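Side-chain contacts in transcription regulator PadR N-terminal domain-containing protein (Streptococcus mutans, PDB 3L9F), which is probably a PadR-family transcription regulator that binds DNA as a dimer through a winged helix-turn-helix domain: residues D39-I44 with R79-D84; K89-V92 with P98-N101; R150-R155 with K196-E201; M132-G137 with D143-L148. All coordinates share one frame; numbering follows the deposited sequence.

Interaction 1: D39-I44 with R79-D84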
loop_
_atom_site.group_PDB
_atom_site.type_symbol
_atom_site.label_atom_id
_atom_site.label_comp_id
_atom_site.label_asym_id
_atom_site.label_seq_id
_atom_site.Cartn_x
_atom_site.Cartn_y
_atom_site.Cartn_z
ATOM N N ASP A 39 -4.505 13.653 -6.717
ATOM C CA ASP A 39 -5.376 14.136 -5.656
ATOM C C ASP A 39 -4.565 14.565 -4.441
ATOM O O ASP A 39 -4.871 15.573 -3.798
ATOM C CB ASP A 39 -6.399 13.067 -5.266
ATOM C CG ASP A 39 -7.170 12.540 -6.464
ATOM O OD1 ASP A 39 -7.849 13.350 -7.128
ATOM O OD2 ASP A 39 -7.085 11.322 -6.740
ATOM N N ILE A 40 -3.538 13.803 -4.109
ATOM C CA ILE A 40 -2.746 14.185 -2.954
ATOM C C ILE A 40 -1.916 15.437 -3.270
ATOM O O ILE A 40 -1.673 16.269 -2.386
ATOM C CB ILE A 40 -1.870 13.040 -2.449
ATOM C CG1 ILE A 40 -1.189 13.445 -1.138
ATOM C CG2 ILE A 40 -0.868 12.651 -3.503
ATOM C CD1 ILE A 40 -0.703 12.269 -0.337
ATOM N N ILE A 41 -1.513 15.596 -4.528
ATOM C CA ILE A 41 -0.765 16.792 -4.902
ATOM C C ILE A 41 -1.650 18.028 -4.838
ATOM O O ILE A 41 -1.225 19.070 -4.345
ATOM C CB ILE A 41 -0.075 16.650 -6.281
ATOM C CG1 ILE A 41 1.108 15.684 -6.163
ATOM C CG2 ILE A 41 0.413 18.012 -6.783
ATOM C CD1 ILE A 41 1.578 15.125 -7.480
ATOM N N LEU A 42 -2.886 17.919 -5.318
ATOM C CA LEU A 42 -3.811 19.042 -5.186
ATOM C C LEU A 42 -4.030 19.370 -3.722
ATOM O O LEU A 42 -4.136 20.542 -3.352
ATOM C CB LEU A 42 -5.150 18.737 -5.849
ATOM C CG LEU A 42 -5.094 18.826 -7.365
ATOM C CD1 LEU A 42 -6.454 18.424 -7.942
ATOM C CD2 LEU A 42 -4.716 20.246 -7.765
ATOM N N GLY A 43 -4.113 18.333 -2.894
ATOM C CA GLY A 43 -4.199 18.530 -1.455
ATOM C C GLY A 43 -3.022 19.323 -0.903
ATOM O O GLY A 43 -3.203 20.277 -0.129
ATOM N N ILE A 44 -1.813 18.931 -1.300
ATOM C CA ILE A 44 -0.605 19.618 -0.856
ATOM C C ILE A 44 -0.605 21.073 -1.306
ATOM O O ILE A 44 -0.188 21.960 -0.560
ATOM C CB ILE A 44 0.656 18.920 -1.388
ATOM C CG1 ILE A 44 0.870 17.601 -0.653
ATOM C CG2 ILE A 44 1.873 19.811 -1.230
ATOM C CD1 ILE A 44 1.901 16.727 -1.281
ATOM N N ARG A 79 3.191 17.584 -14.319
ATOM C CA ARG A 79 3.092 17.955 -15.726
ATOM C C ARG A 79 1.656 17.868 -16.229
ATOM O O ARG A 79 1.189 18.763 -16.936
ATOM C CB ARG A 79 4.036 17.112 -16.594
ATOM C CG ARG A 79 5.506 17.523 -16.468
ATOM C CD ARG A 79 6.362 17.001 -17.617
ATOM N NE ARG A 79 6.503 15.546 -17.601
ATOM C CZ ARG A 79 7.437 14.889 -16.918
ATOM N NH1 ARG A 79 8.316 15.556 -16.183
ATOM N NH2 ARG A 79 7.488 13.564 -16.965
ATOM N N LYS A 80 0.957 16.800 -15.858
ATOM C CA LYS A 80 -0.423 16.605 -16.306
ATOM C C LYS A 80 -1.392 17.574 -15.633
ATOM O O LYS A 80 -2.301 18.102 -16.270
ATOM C CB LYS A 80 -0.878 15.161 -16.091
ATOM C CG LYS A 80 -2.264 14.890 -16.641
ATOM C CD LYS A 80 -2.466 13.416 -16.970
ATOM C CE LYS A 80 -3.881 13.176 -17.476
ATOM N NZ LYS A 80 -4.291 14.245 -18.433
ATOM N N LEU A 81 -1.199 17.815 -14.344
ATOM C CA LEU A 81 -2.048 18.760 -13.642
ATOM C C LEU A 81 -1.920 20.133 -14.280
ATOM O O LEU A 81 -2.887 20.886 -14.360
ATOM C CB LEU A 81 -1.660 18.842 -12.164
ATOM C CG LEU A 81 -2.144 17.690 -11.289
ATOM C CD1 LEU A 81 -1.433 17.710 -9.941
ATOM C CD2 LEU A 81 -3.654 17.771 -11.111
ATOM N N GLU A 82 -0.714 20.465 -14.721
ATOM C CA GLU A 82 -0.500 21.746 -15.377
ATOM C C GLU A 82 -1.205 21.758 -16.729
ATOM O O GLU A 82 -1.912 22.712 -17.058
ATOM C CB GLU A 82 0.987 22.043 -15.553
ATOM C CG GLU A 82 1.237 23.477 -15.982
ATOM C CD GLU A 82 2.611 23.701 -16.583
ATOM O OE1 GLU A 82 3.507 22.843 -16.392
ATOM O OE2 GLU A 82 2.791 24.747 -17.248
ATOM N N LYS A 83 -1.026 20.690 -17.501
ATOM C CA LYS A 83 -1.678 20.588 -18.806
ATOM C C LYS A 83 -3.192 20.714 -18.671
ATOM O O LYS A 83 -3.846 21.394 -19.462
ATOM C CB LYS A 83 -1.313 19.272 -19.498
ATOM C CG LYS A 83 -1.927 19.113 -20.880
ATOM C CD LYS A 83 -1.701 17.720 -21.458
ATOM C CE LYS A 83 -0.281 17.543 -21.980
ATOM N NZ LYS A 83 -0.209 16.493 -23.043
ATOM N N ASP A 84 -3.748 20.077 -17.645
ATOM C CA ASP A 84 -5.193 20.085 -17.438
ATOM C C ASP A 84 -5.687 21.351 -16.734
ATOM O O ASP A 84 -6.869 21.467 -16.403
ATOM C CB ASP A 84 -5.633 18.826 -16.687
ATOM C CG ASP A 84 -5.252 17.542 -17.420
ATOM O OD1 ASP A 84 -4.832 17.612 -18.597
ATOM O OD2 ASP A 84 -5.366 16.454 -16.819
#
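Leu81 packs between Ile41 and Leu42 in a small, wholly apolar contact in the core of the PadR-like N-terminal domain, where helix 74-83 meets helix 37-44. No hydrogen bond or salt bridge joins the two segments. The backbones stay well apart, with the CA atoms of Leu42 and Leu81, the nearest pair, separated by 8.6 Å, so side chains alone fill the gap. Leu81 does most of the reaching, and its two methyls divide the work. CD1 of Leu81 lies against the branch methyl CG2 of Ile41 at 3.7 Å and is close to that residue's CB as well. Its other methyl, CD2, meets CG of Leu42 at 4.1 Å, a looser touch. Ile41 offers its short branch because CG2 stands opposite the backbone N across the CA-CB bond while the longer CG1 arm folds back beside that N (chi1 -72°). In each pair the side chains run at a slant to one another. On the solvent side of helix 74-83 the chemistry changes: Lys80 NZ forms a salt bridge with Asp84 OD2 at 2.9 Å, using the syn lone pair of that oxygen and tying the last helical turn to the residue just beyond it. Helix 74-83 probably corresponds to the recognition helix of a winged helix-turn-helix, and this apolar contact joins it to helix 37-44. Ile87 of strand 87-92 touches both Leu42 and Leu81, Met73 and Leu78 pack on Ile41, and helix 107-118 covers Leu42 through Glu112.

Interaction 2: K89-V92 with P98-N101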
loop_
_atom_site.group_PDB
_atom_site.type_symbol
_atom_site.label_atom_id
_atom_site.label_comp_id
_atom_site.label_asym_id
_atom_site.label_seq_id
_atom_site.Cartn_x
_atom_site.Cartn_y
_atom_site.Cartn_z
ATOM N N LYS A 89 2.586 26.449 -13.275
ATOM C CA LYS A 89 4.001 26.270 -12.991
ATOM C C LYS A 89 4.772 27.519 -13.380
ATOM O O LYS A 89 4.616 28.039 -14.484
ATOM C CB LYS A 89 4.559 25.076 -13.759
ATOM C CG LYS A 89 6.081 24.959 -13.713
ATOM C CD LYS A 89 6.539 23.790 -14.575
ATOM C CE LYS A 89 8.037 23.553 -14.451
ATOM N NZ LYS A 89 8.490 22.376 -15.259
ATOM N N GLU A 90 5.595 27.989 -12.453
ATOM C CA GLU A 90 6.421 29.155 -12.651
ATOM C C GLU A 90 7.862 28.692 -12.561
ATOM O O GLU A 90 8.215 27.965 -11.646
ATOM C CB GLU A 90 6.134 30.164 -11.536
ATOM C CG GLU A 90 7.150 31.260 -11.408
ATOM C CD GLU A 90 6.882 32.189 -10.236
ATOM O OE1 GLU A 90 6.108 31.838 -9.314
ATOM O OE2 GLU A 90 7.481 33.277 -10.230
ATOM N N VAL A 91 8.701 29.110 -13.500
ATOM C CA VAL A 91 10.117 28.752 -13.427
ATOM C C VAL A 91 10.909 29.963 -12.940
ATOM O O VAL A 91 10.941 30.998 -13.606
ATOM C CB VAL A 91 10.656 28.305 -14.790
ATOM C CG1 VAL A 91 12.162 28.098 -14.717
ATOM C CG2 VAL A 91 9.967 27.035 -15.242
ATOM N N VAL A 92 11.531 29.838 -11.772
ATOM C CA VAL A 92 12.258 30.953 -11.180
ATOM C C VAL A 92 13.739 30.791 -11.479
ATOM O O VAL A 92 14.351 29.781 -11.119
ATOM C CB VAL A 92 12.030 31.047 -9.647
ATOM C CG1 VAL A 92 12.870 32.167 -9.042
ATOM C CG2 VAL A 92 10.551 31.271 -9.334
ATOM N N PRO A 98 20.390 26.232 -9.799
ATOM C CA PRO A 98 19.465 25.559 -10.707
ATOM C C PRO A 98 18.150 26.329 -10.732
ATOM O O PRO A 98 17.786 26.994 -9.739
ATOM C CB PRO A 98 19.236 24.192 -10.044
ATOM C CG PRO A 98 20.283 24.048 -9.008
ATOM C CD PRO A 98 20.708 25.424 -8.609
ATOM N N ASN A 99 17.451 26.260 -11.855
ATOM C CA ASN A 99 16.080 26.742 -11.909
ATOM C C ASN A 99 15.249 26.058 -10.836
ATOM O O ASN A 99 15.473 24.880 -10.505
ATOM C CB ASN A 99 15.473 26.448 -13.274
ATOM C CG ASN A 99 16.069 27.294 -14.368
ATOM O OD1 ASN A 99 16.861 28.196 -14.112
ATOM N ND2 ASN A 99 15.666 27.025 -15.603
ATOM N N LYS A 100 14.278 26.800 -10.316
ATOM C CA LYS A 100 13.363 26.326 -9.280
ATOM C C LYS A 100 11.946 26.420 -9.843
ATOM O O LYS A 100 11.569 27.458 -10.378
ATOM C CB LYS A 100 13.509 27.237 -8.053
ATOM C CG LYS A 100 12.650 26.872 -6.863
ATOM C CD LYS A 100 13.015 27.730 -5.652
ATOM C CE LYS A 100 13.040 29.207 -6.002
ATOM N NZ LYS A 100 13.491 30.040 -4.858
ATOM N N ASN A 101 11.163 25.354 -9.738
ATOM C CA ASN A 101 9.780 25.408 -10.209
ATOM C C ASN A 101 8.802 25.652 -9.074
ATOM O O ASN A 101 8.805 24.933 -8.085
ATOM C CB ASN A 101 9.419 24.127 -10.945
ATOM C CG ASN A 101 10.343 23.866 -12.109
ATOM O OD1 ASN A 101 10.790 24.801 -12.772
ATOM N ND2 ASN A 101 10.649 22.598 -12.355
HETATM O O HOH W 1 16.491 29.361 -9.273
#
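Val92 and Lys100 face each other as a hydrogen-bonded antiparallel pair in the beta hairpin of strands 87-92 and 100-105, the wing of the winged helix-turn-helix domain. Both of their mutual backbone bonds are made. Val92 N donates to Lys100 O at 2.8 Å in an almost straight bond (175° at the hydrogen). In return Lys100 N reaches Val92 O at 3.1 Å, arriving in the carbonyl plane with a C=O...N angle of 149°. Val92 O has further company: a water sits 2.9 Å from it and 2.7 Å from Pro98 O, within hydrogen-bonding distance of both carbonyls where the strands begin to part. Val91 and Asn101 make the neighbouring non-hydrogen-bonded pair. Here Glu90 O receives a CA-H...O contact from Asn101 CA at 3.3 Å, while the backbone of Glu90 bonds to Ile102 and that of Asn101 to Gly52 on the other side of strand 100-105. Side chains close over the Val91-Asn101 face. Lys89 runs out fully extended, with CG opposite the backbone N (chi1 170°), and lays CE 3.3 Å from CG of Asn101, about equally far from the amide's oxygen and nitrogen. Asn101 OD1 rests beside Val91 CG2 at 3.4 Å. The other valine methyl, CG1 of Val91, meets the amide nitrogen ND2 of Asn99 at 3.8 Å.

Interaction 3: R150-R155 with K196-E201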
loop_
_atom_site.group_PDB
_atom_site.type_symbol
_atom_site.label_atom_id
_atom_site.label_comp_id
_atom_site.label_asym_id
_atom_site.label_seq_id
_atom_site.Cartn_x
_atom_site.Cartn_y
_atom_site.Cartn_z
ATOM N N ARG A 150 14.996 -8.333 10.648
ATOM C CA ARG A 150 15.726 -7.190 11.223
ATOM C C ARG A 150 15.678 -5.953 10.338
ATOM O O ARG A 150 15.518 -4.825 10.826
ATOM C CB ARG A 150 17.182 -7.556 11.504
ATOM C CG ARG A 150 17.349 -8.483 12.684
ATOM C CD ARG A 150 18.817 -8.839 12.908
ATOM N NE ARG A 150 18.946 -9.934 13.864
ATOM C CZ ARG A 150 18.708 -9.812 15.166
ATOM N NH1 ARG A 150 18.329 -8.640 15.665
ATOM N NH2 ARG A 150 18.844 -10.859 15.969
ATOM N N GLU A 151 15.814 -6.156 9.033
ATOM C CA GLU A 151 15.800 -5.031 8.112
ATOM C C GLU A 151 14.431 -4.366 8.072
ATOM O O GLU A 151 14.331 -3.142 7.976
ATOM C CB GLU A 151 16.293 -5.458 6.728
ATOM C CG GLU A 151 17.735 -5.950 6.774
ATOM C CD GLU A 151 18.346 -6.168 5.407
ATOM O OE1 GLU A 151 17.656 -5.919 4.396
ATOM O OE2 GLU A 151 19.524 -6.585 5.345
ATOM N N GLU A 152 13.375 -5.166 8.179
ATOM C CA GLU A 152 12.029 -4.605 8.216
ATOM C C GLU A 152 11.790 -3.878 9.529
ATOM O O GLU A 152 11.145 -2.827 9.555
ATOM C CB GLU A 152 10.970 -5.689 8.018
ATOM C CG GLU A 152 9.542 -5.203 8.250
ATOM C CD GLU A 152 8.972 -4.431 7.071
ATOM O OE1 GLU A 152 9.690 -4.213 6.071
ATOM O OE2 GLU A 152 7.794 -4.037 7.149
ATOM N N ILE A 153 12.282 -4.439 10.629
ATOM C CA ILE A 153 12.155 -3.748 11.919
ATOM C C ILE A 153 12.801 -2.365 11.830
ATOM O O ILE A 153 12.236 -1.368 12.294
ATOM C CB ILE A 153 12.767 -4.551 13.087
ATOM C CG1 ILE A 153 11.931 -5.793 13.377
ATOM C CG2 ILE A 153 12.839 -3.698 14.357
ATOM C CD1 ILE A 153 12.556 -6.720 14.394
ATOM N N GLU A 154 13.980 -2.299 11.217
ATOM C CA GLU A 154 14.665 -1.018 11.044
ATOM C C GLU A 154 13.856 -0.045 10.188
ATOM O O GLU A 154 13.824 1.158 10.457
ATOM C CB GLU A 154 16.060 -1.225 10.461
ATOM C CG GLU A 154 16.976 -1.991 11.392
ATOM C CD GLU A 154 18.279 -2.398 10.728
ATOM O OE1 GLU A 154 18.499 -2.018 9.555
ATOM O OE2 GLU A 154 19.085 -3.100 11.384
ATOM N N ARG A 155 13.193 -0.560 9.159
ATOM C CA ARG A 155 12.371 0.300 8.325
ATOM C C ARG A 155 11.221 0.885 9.130
ATOM O O ARG A 155 10.901 2.074 8.996
ATOM C CB ARG A 155 11.868 -0.440 7.083
ATOM C CG ARG A 155 12.927 -0.555 5.994
ATOM C CD ARG A 155 12.335 -1.032 4.674
ATOM N NE ARG A 155 11.821 -2.390 4.784
ATOM C CZ ARG A 155 12.524 -3.482 4.491
ATOM N NH1 ARG A 155 13.777 -3.371 4.061
ATOM N NH2 ARG A 155 11.977 -4.682 4.631
ATOM N N LYS A 196 6.263 -4.735 16.609
ATOM C CA LYS A 196 6.163 -5.602 17.783
ATOM C C LYS A 196 6.040 -7.084 17.427
ATOM O O LYS A 196 6.677 -7.940 18.050
ATOM C CB LYS A 196 4.984 -5.166 18.649
ATOM C CG LYS A 196 4.852 -5.940 19.938
ATOM C CD LYS A 196 4.352 -5.050 21.065
ATOM C CE LYS A 196 4.398 -5.787 22.396
ATOM N NZ LYS A 196 5.709 -6.481 22.621
ATOM N N VAL A 197 5.224 -7.390 16.425
ATOM C CA VAL A 197 5.080 -8.772 15.970
ATOM C C VAL A 197 6.425 -9.344 15.553
ATOM O O VAL A 197 6.778 -10.473 15.906
ATOM C CB VAL A 197 4.083 -8.882 14.799
ATOM C CG1 VAL A 197 4.239 -10.216 14.100
ATOM C CG2 VAL A 197 2.655 -8.686 15.300
ATOM N N LEU A 198 7.193 -8.557 14.814
ATOM C CA LEU A 198 8.493 -9.012 14.350
ATOM C C LEU A 198 9.475 -9.156 15.515
ATOM O O LEU A 198 10.241 -10.113 15.574
ATOM C CB LEU A 198 9.030 -8.053 13.293
ATOM C CG LEU A 198 8.164 -7.987 12.030
ATOM C CD1 LEU A 198 8.800 -7.036 11.032
ATOM C CD2 LEU A 198 7.982 -9.375 11.432
ATOM N N GLU A 199 9.453 -8.198 16.438
ATOM C CA GLU A 199 10.299 -8.286 17.624
ATOM C C GLU A 199 9.981 -9.546 18.418
ATOM O O GLU A 199 10.890 -10.268 18.844
ATOM C CB GLU A 199 10.143 -7.039 18.495
ATOM C CG GLU A 199 10.736 -5.804 17.839
ATOM C CD GLU A 199 10.521 -4.542 18.646
ATOM O OE1 GLU A 199 9.594 -4.519 19.494
ATOM O OE2 GLU A 199 11.280 -3.572 18.418
ATOM N N GLU A 200 8.692 -9.818 18.595
ATOM C CA GLU A 200 8.261 -11.008 19.323
ATOM C C GLU A 200 8.713 -12.275 18.601
ATOM O O GLU A 200 9.055 -13.273 19.238
ATOM C CB GLU A 200 6.744 -11.006 19.531
ATOM C CG GLU A 200 6.263 -9.949 20.513
ATOM C CD GLU A 200 4.754 -9.775 20.494
ATOM O OE1 GLU A 200 4.108 -10.214 19.516
ATOM O OE2 GLU A 200 4.211 -9.193 21.458
ATOM N N GLU A 201 8.729 -12.232 17.271
ATOM C CA GLU A 201 9.229 -13.366 16.498
ATOM C C GLU A 201 10.714 -13.597 16.751
ATOM O O GLU A 201 11.146 -14.725 16.969
ATOM C CB GLU A 201 8.990 -13.163 14.999
ATOM C CG GLU A 201 9.584 -14.262 14.129
ATOM C CD GLU A 201 9.010 -15.629 14.459
ATOM O OE1 GLU A 201 7.832 -15.694 14.890
ATOM O OE2 GLU A 201 9.740 -16.631 14.285
#
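Glu152 meets Leu198 where helix 142-172 passes helix 178-202, the two segments running roughly antiparallel (147° between their directions) with axes 9.8 Å apart. Segment 150-155 lies in a predicted coiled coil, and this antiparallel helix pair also faces the second subunit. Followed outward, Glu152 starts apolar: CB is 4.0 Å from Leu198 CD1, and CG presses closer on the same methyl, at 3.4 Å. There the chain kinks (chi2 79°) and turns the carboxylate off the leucine, back toward its own helix. OE1 takes two bonds from one arginine, from Arg155 NH2 at 2.7 Å and Arg155 NE at 3.1 Å, and lies close to the guanidinium plane. OE2 forms a salt bridge with Lys156 and a hydrogen bond with Tyr186 OH of the second subunit. Ile153 and Leu198 lie alongside each other and point opposite ways, CG1 of Ile153 3.7 Å from Leu198 CB. Its tip methyl CD1 goes on to CG of Glu199 at 4.0 Å; the carboxylate of Glu199 is paired with Lys195. Phe130 of helix 129-135 also packs on Glu152 and Leu198. With these partners, the buried carboxylate of Glu152 is probably ionised, its stem serving helix packing while its head links to the other subunit.

Interaction 4: M132-G137 with D143-L148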
loop_
_atom_site.group_PDB
_atom_site.type_symbol
_atom_site.label_atom_id
_atom_site.label_comp_id
_atom_site.label_asym_id
_atom_site.label_seq_id
_atom_site.Cartn_x
_atom_site.Cartn_y
_atom_site.Cartn_z
ATOM N N MET A 132 5.438 -10.600 1.220
ATOM C CA MET A 132 5.476 -11.510 0.081
ATOM C C MET A 132 6.653 -12.475 0.219
ATOM O O MET A 132 6.500 -13.678 0.002
ATOM C CB MET A 132 5.558 -10.718 -1.229
ATOM C CG MET A 132 5.454 -11.543 -2.494
ATOM S SD MET A 132 7.047 -12.201 -3.051
ATOM C CE MET A 132 6.616 -12.714 -4.720
ATOM N N ARG A 133 7.823 -11.949 0.591
ATOM C CA ARG A 133 9.024 -12.776 0.689
ATOM C C ARG A 133 8.817 -13.873 1.719
ATOM O O ARG A 133 9.197 -15.026 1.507
ATOM C CB ARG A 133 10.249 -11.941 1.083
ATOM C CG ARG A 133 10.522 -10.745 0.195
ATOM C CD ARG A 133 10.493 -11.107 -1.285
ATOM N NE ARG A 133 10.867 -9.957 -2.105
ATOM C CZ ARG A 133 12.117 -9.670 -2.459
ATOM N NH1 ARG A 133 12.369 -8.595 -3.189
ATOM N NH2 ARG A 133 13.115 -10.459 -2.081
ATOM N N LEU A 134 8.233 -13.512 2.854
ATOM C CA LEU A 134 7.949 -14.514 3.874
ATOM C C LEU A 134 6.864 -15.502 3.421
ATOM O O LEU A 134 6.970 -16.704 3.673
ATOM C CB LEU A 134 7.574 -13.848 5.201
ATOM C CG LEU A 134 8.741 -13.608 6.165
ATOM C CD1 LEU A 134 9.821 -12.746 5.513
ATOM C CD2 LEU A 134 8.240 -12.973 7.446
ATOM N N PHE A 135 5.827 -15.008 2.745
ATOM C CA PHE A 135 4.755 -15.901 2.304
ATOM C C PHE A 135 5.288 -16.964 1.364
ATOM O O PHE A 135 4.899 -18.133 1.445
ATOM C CB PHE A 135 3.600 -15.153 1.634
ATOM C CG PHE A 135 2.379 -16.009 1.449
ATOM C CD1 PHE A 135 1.425 -16.090 2.448
ATOM C CD2 PHE A 135 2.205 -16.760 0.293
ATOM C CE1 PHE A 135 0.304 -16.887 2.299
ATOM C CE2 PHE A 135 1.088 -17.561 0.137
ATOM C CZ PHE A 135 0.135 -17.625 1.145
ATOM N N PHE A 136 6.189 -16.549 0.478
ATOM C CA PHE A 136 6.772 -17.444 -0.508
ATOM C C PHE A 136 8.189 -17.825 -0.089
ATOM O O PHE A 136 9.031 -18.153 -0.915
ATOM C CB PHE A 136 6.751 -16.771 -1.889
ATOM C CG PHE A 136 5.363 -16.550 -2.429
ATOM C CD1 PHE A 136 4.595 -17.616 -2.848
ATOM C CD2 PHE A 136 4.830 -15.279 -2.515
ATOM C CE1 PHE A 136 3.319 -17.419 -3.336
ATOM C CE2 PHE A 136 3.554 -15.074 -3.014
ATOM C CZ PHE A 136 2.800 -16.153 -3.423
ATOM N N GLY A 137 8.435 -17.802 1.215
ATOM C CA GLY A 137 9.777 -17.975 1.731
ATOM C C GLY A 137 10.072 -19.363 2.263
ATOM O O GLY A 137 10.656 -19.508 3.341
ATOM N N ASP A 143 19.303 -17.698 8.600
ATOM C CA ASP A 143 20.025 -16.428 8.529
ATOM C C ASP A 143 19.324 -15.414 7.630
ATOM O O ASP A 143 19.141 -14.257 8.012
ATOM C CB ASP A 143 21.459 -16.640 8.039
ATOM C CG ASP A 143 22.377 -17.176 9.124
ATOM O OD1 ASP A 143 21.912 -17.355 10.274
ATOM O OD2 ASP A 143 23.568 -17.413 8.824
ATOM N N ASP A 144 18.947 -15.852 6.432
ATOM C CA ASP A 144 18.258 -14.985 5.480
ATOM C C ASP A 144 16.952 -14.451 6.058
ATOM O O ASP A 144 16.627 -13.276 5.886
ATOM C CB ASP A 144 17.988 -15.722 4.165
ATOM C CG ASP A 144 19.237 -15.873 3.307
ATOM O OD1 ASP A 144 20.324 -15.420 3.731
ATOM O OD2 ASP A 144 19.126 -16.446 2.203
ATOM N N LEU A 145 16.214 -15.315 6.749
ATOM C CA LEU A 145 14.936 -14.924 7.336
ATOM C C LEU A 145 15.159 -13.924 8.459
ATOM O O LEU A 145 14.484 -12.888 8.538
ATOM C CB LEU A 145 14.175 -16.145 7.864
ATOM C CG LEU A 145 12.888 -15.812 8.625
ATOM C CD1 LEU A 145 11.889 -15.086 7.723
ATOM C CD2 LEU A 145 12.257 -17.047 9.242
ATOM N N GLU A 146 16.105 -14.240 9.335
ATOM C CA GLU A 146 16.414 -13.367 10.455
ATOM C C GLU A 146 16.782 -11.979 9.950
ATOM O O GLU A 146 16.350 -10.966 10.514
ATOM C CB GLU A 146 17.556 -13.950 11.275
ATOM C CG GLU A 146 17.928 -13.136 12.500
ATOM C CD GLU A 146 18.962 -13.842 13.366
ATOM O OE1 GLU A 146 19.089 -15.082 13.251
ATOM O OE2 GLU A 146 19.646 -13.158 14.159
ATOM N N GLN A 147 17.553 -11.936 8.867
ATOM C CA GLN A 147 18.003 -10.671 8.299
ATOM C C GLN A 147 16.831 -9.882 7.727
ATOM O O GLN A 147 16.748 -8.664 7.909
ATOM C CB GLN A 147 19.052 -10.901 7.214
ATOM C CG GLN A 147 19.660 -9.617 6.659
ATOM N N LEU A 148 15.929 -10.572 7.033
ATOM C CA LEU A 148 14.771 -9.892 6.457
ATOM C C LEU A 148 13.962 -9.248 7.567
ATOM O O LEU A 148 13.525 -8.100 7.452
ATOM C CB LEU A 148 13.893 -10.864 5.665
ATOM C CG LEU A 148 14.419 -11.360 4.317
ATOM C CD1 LEU A 148 13.424 -12.328 3.684
ATOM C CD2 LEU A 148 14.709 -10.200 3.386
#
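Arg133, whose CB touches Leu148 across the pair of helices, 129-135 and 142-172, joined by a short loop in the Virulence activator alpha C-terminal region, carries a guanidinium that makes a cation-pi contact with Tyr116 of the second subunit. Its NE forms a salt bridge with Asp129 one turn back, and NH2 bonds to Ser119 O of the other subunit, so salt bridge, hydrogen bond and cation-pi contact together fix the guanidinium at the subunit interface. Two aromatic rings stand on another side of helix 129-135. Phe135 puts CD2 over the centre of one face of the Phe136 ring, 3.7 Å above its plane; Phe136 in turn brings CE1 to the edge of the Phe135 ring, and Met132 CG lies at the edge of Phe136. Phe135 also meets Phe66 of the second subunit, with ring planes at about 40°. Helical geometry ends at Phe136. Between the segments themselves the contact is leucine packing without hydrogen bonds, laid against the early turns of helix 142-172. Leu134 is the middle piece: its CG is 3.8 Å from Leu145 CD1, and its own CD1 lies equally near that methyl. The two side chains stand nearly perpendicular. Leu145 extends with CG opposite its backbone N (chi1 174°), which carries CD1 toward Leu134. Leu134 O, meanwhile, is hydrogen-bonded to Thr179 of the second subunit, and Thr183 and Val121 of that subunit pack on Leu134 and Leu148. Leu148 also offers just one methyl: its CD1 lies 4.1 Å from Leu134 CD1 and 4.1 Å from Arg133 CB.

Along the chain the order is interaction 1, 2, 4, 3, each closing before the next opens. Interactions 1 and 2 share the N-terminal PadR-like domain; their centres are 16 Å apart, and Glu82 of helix 74-83 packs on Lys89 of strand 87-92, the strand that follows it. Interactions 3 and 4 form the second cluster, 12 Å apart between centres, both built on helix 142-172. The clusters lie on opposite sides of the chain's centre, with 36 to 45 Å between centres. Interactions 1, 3 and 4 all touch the second subunit, whereas the wing of interaction 2 does not, consistent with helical dimerisation that leaves the wing available for DNA.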